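Local coordinates for conjugal transfer protein (Escherichia coli, PDB 5WIP), which probably serves as a VirB8-like inner-membrane component of a type IV secretion system that transfers plasmid DNA during conjugation, at the 2-(furan-2-yl)pyridine-4-carboxylic acid site. Sequence-based numbering; all coordinates share one arbitrary frame.

The 2-(furan-2-yl)pyridine-4-carboxylic acid site. Residues 40-44, 49, 52, 68, 71-72, 78, 88. With XXO (2-(furan-2-yl)pyridine-4-carboxylic acid), chain B.
This pocket of the VirB8-family domain of TraE, the C-terminal, probably periplasmic part without its membrane segment, lies between the end of helix 27-42 and the loop after it, helices 49-58, 62-69 and 78-82, the 3-10 turn 70-72 and the start of strand 86-98. It holds the partly occupied ligand XXO furan end inward, hiding 303 of its 353 Å². Tyr68 meets the furan with its phenol tip. Its CG lies anti to the backbone N (chi1 154°), and the furan carbon CAC sits at the edge of the tyrosine ring, in its plane. The hydroxyl OH of Tyr68 donates a hydrogen bond to the XXO furan oxygen OAB at 3.2 Å. A phenylalanine here would probably lose this polar hold on the furan. Phe72 points its CZ tip down onto the furan face from the same side as the Tyr68 hydroxyl, edge-to-face, the Phe72 and XXO furan planes 84° apart and their centroids 5.3 Å apart. At the furan's CAD edge, Val49 CG2 touches XXO CAD at 3.6 Å from the Phe72 side, and Asp52 CB comes from the other side of the ring plane. The Asp52 carboxylate turns away to His40, whose ND1 donates to Asp52 OD1 at 2.6 Å on the anti lone pair, a second-shell bond that probably steadies the aspartate. Tyr44 adds CD1 against furan CAE. Leu78 CD2 lies over one pyridine face. Lys71, bent at chi3 (54°), sets CD above that face toward the rim, 3.8 Å from XXO CAH; its amino NZ lies by this edge, far from the ligand's carboxylate. Under the opposite face, Arg41 O stands 2.9 Å from XXO NAG, well off the nitrogen's in-plane direction, and 3.1 Å from XXO OAB: close acceptor-to-acceptor approaches rather than sound hydrogen bonds, from which this resolution and occupancy allow no reading of strain. At the carboxylate end, a water 3.1 Å from XXO OAN bridges to Thr88 OG1, and Thr88 CG2 approaches OAM.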
# COMPACT_ATOMS: atom_id res chain seq x y z
N HIS A 40 -3.21 0.97 11.73
CA HIS A 40 -3.18 2.11 12.64
C HIS A 40 -4.09 1.90 13.84
O HIS A 40 -3.74 2.26 14.96
CB HIS A 40 -3.57 3.39 11.90
CG HIS A 40 -2.46 3.98 11.07
ND1 HIS A 40 -1.38 4.61 11.62
CD2 HIS A 40 -2.29 4.03 9.73
CE1 HIS A 40 -0.57 5.03 10.66
NE2 HIS A 40 -1.10 4.69 9.50
N ARG A 41 -5.27 1.32 13.61
CA ARG A 41 -6.27 1.21 14.66
C ARG A 41 -6.11 -0.02 15.54
O ARG A 41 -6.52 0.01 16.71
CB ARG A 41 -7.68 1.22 14.05
CG ARG A 41 -8.78 0.92 15.06
CD ARG A 41 -10.12 1.46 14.60
NE ARG A 41 -11.18 1.13 15.55
CZ ARG A 41 -12.39 1.69 15.54
NH1 ARG A 41 -12.69 2.62 14.64
NH2 ARG A 41 -13.29 1.33 16.44
N GLU A 42 -5.54 -1.10 15.02
CA GLU A 42 -5.43 -2.35 15.77
C GLU A 42 -4.05 -2.58 16.36
O GLU A 42 -3.90 -3.46 17.22
CB GLU A 42 -5.82 -3.53 14.88
CG GLU A 42 -7.27 -3.49 14.43
CD GLU A 42 -8.24 -3.37 15.60
OE1 GLU A 42 -7.90 -3.85 16.70
OE2 GLU A 42 -9.33 -2.80 15.42
N SER A 43 -3.04 -1.83 15.94
CA SER A 43 -1.74 -1.93 16.58
C SER A 43 -1.69 -1.02 17.81
O SER A 43 -2.54 -0.14 17.99
CB SER A 43 -0.62 -1.53 15.61
OG SER A 43 -0.72 -2.24 14.39
N TYR A 44 -0.69 -1.25 18.66
CA TYR A 44 -0.42 -0.35 19.77
C TYR A 44 1.09 -0.22 19.95
O TYR A 44 1.75 -1.18 20.35
CB TYR A 44 -1.06 -0.82 21.08
CG TYR A 44 -0.79 0.15 22.21
CD1 TYR A 44 -1.56 1.30 22.36
CD2 TYR A 44 0.26 -0.06 23.10
CE1 TYR A 44 -1.30 2.20 23.38
CE2 TYR A 44 0.52 0.83 24.12
CZ TYR A 44 -0.27 1.96 24.26
OH TYR A 44 -0.01 2.85 25.27
N VAL A 49 1.66 5.90 18.98
CA VAL A 49 0.22 5.90 19.19
C VAL A 49 -0.39 7.25 18.85
O VAL A 49 -1.54 7.33 18.39
CB VAL A 49 -0.11 5.49 20.64
CG1 VAL A 49 0.56 6.43 21.62
CG2 VAL A 49 -1.62 5.47 20.86
N ASP A 52 -0.92 7.22 15.13
CA ASP A 52 -2.00 6.29 14.83
C ASP A 52 -3.35 6.87 15.23
O ASP A 52 -4.31 6.83 14.45
CB ASP A 52 -1.75 4.96 15.53
CG ASP A 52 -0.47 4.28 15.08
OD1 ASP A 52 -0.15 4.38 13.88
OD2 ASP A 52 0.20 3.66 15.92
N TYR A 68 -14.16 5.16 18.38
CA TYR A 68 -12.78 4.71 18.55
C TYR A 68 -12.05 5.53 19.61
O TYR A 68 -11.26 4.99 20.38
CB TYR A 68 -12.05 4.77 17.21
CG TYR A 68 -10.56 4.93 17.30
CD1 TYR A 68 -9.73 3.83 17.51
CD2 TYR A 68 -9.96 6.17 17.16
CE1 TYR A 68 -8.36 3.97 17.58
CE2 TYR A 68 -8.60 6.33 17.24
CZ TYR A 68 -7.80 5.23 17.45
OH TYR A 68 -6.43 5.39 17.52
N LYS A 71 -11.88 4.99 24.08
CA LYS A 71 -10.92 4.27 24.90
C LYS A 71 -9.70 5.12 25.27
O LYS A 71 -8.91 4.69 26.12
CB LYS A 71 -10.46 3.00 24.19
CG LYS A 71 -9.95 3.23 22.77
CD LYS A 71 -9.56 1.92 22.13
CE LYS A 71 -10.70 0.92 22.19
NZ LYS A 71 -10.31 -0.42 21.67
N PHE A 72 -9.54 6.30 24.67
CA PHE A 72 -8.41 7.16 24.96
C PHE A 72 -8.74 8.30 25.92
O PHE A 72 -7.83 9.01 26.36
CB PHE A 72 -7.84 7.76 23.67
CG PHE A 72 -7.17 6.74 22.78
CD1 PHE A 72 -5.84 6.40 22.97
CD2 PHE A 72 -7.86 6.15 21.74
CE1 PHE A 72 -5.22 5.47 22.15
CE2 PHE A 72 -7.25 5.22 20.92
CZ PHE A 72 -5.93 4.88 21.12
N LEU A 78 -6.34 4.57 27.14
CA LEU A 78 -5.48 3.44 26.79
C LEU A 78 -4.01 3.79 26.96
O LEU A 78 -3.27 3.08 27.66
CB LEU A 78 -5.77 2.99 25.35
CG LEU A 78 -5.07 1.70 24.91
CD1 LEU A 78 -5.64 0.50 25.66
CD2 LEU A 78 -5.19 1.51 23.41
N THR A 88 1.44 -4.21 20.55
CA THR A 88 0.68 -5.14 19.73
C THR A 88 0.85 -4.76 18.27
O THR A 88 0.56 -3.63 17.88
CB THR A 88 -0.80 -5.14 20.11
OG1 THR A 88 -0.97 -5.77 21.39
CG2 THR A 88 -1.63 -5.88 19.07
CAA XXO B . -4.74 1.71 18.90
CAC XXO B . -4.36 3.44 17.60
CAD XXO B . -3.30 3.37 18.42
CAE XXO B . -3.44 2.24 19.34
CAF XXO B . -5.46 0.49 19.48
CAH XXO B . -7.56 -0.55 20.00
CAI XXO B . -6.76 -1.74 20.54
CAJ XXO B . -5.48 -1.72 20.51
CAK XXO B . -4.77 -0.53 19.94
CAL XXO B . -4.69 -2.90 21.05
NAG XXO B . -6.94 0.47 19.51
OAB XXO B . -5.18 2.49 17.88
OAM XXO B . -4.60 -3.96 20.37
OAN XXO B . -4.12 -2.82 22.17
O HOH W 1 -1.29 -3.49 23.22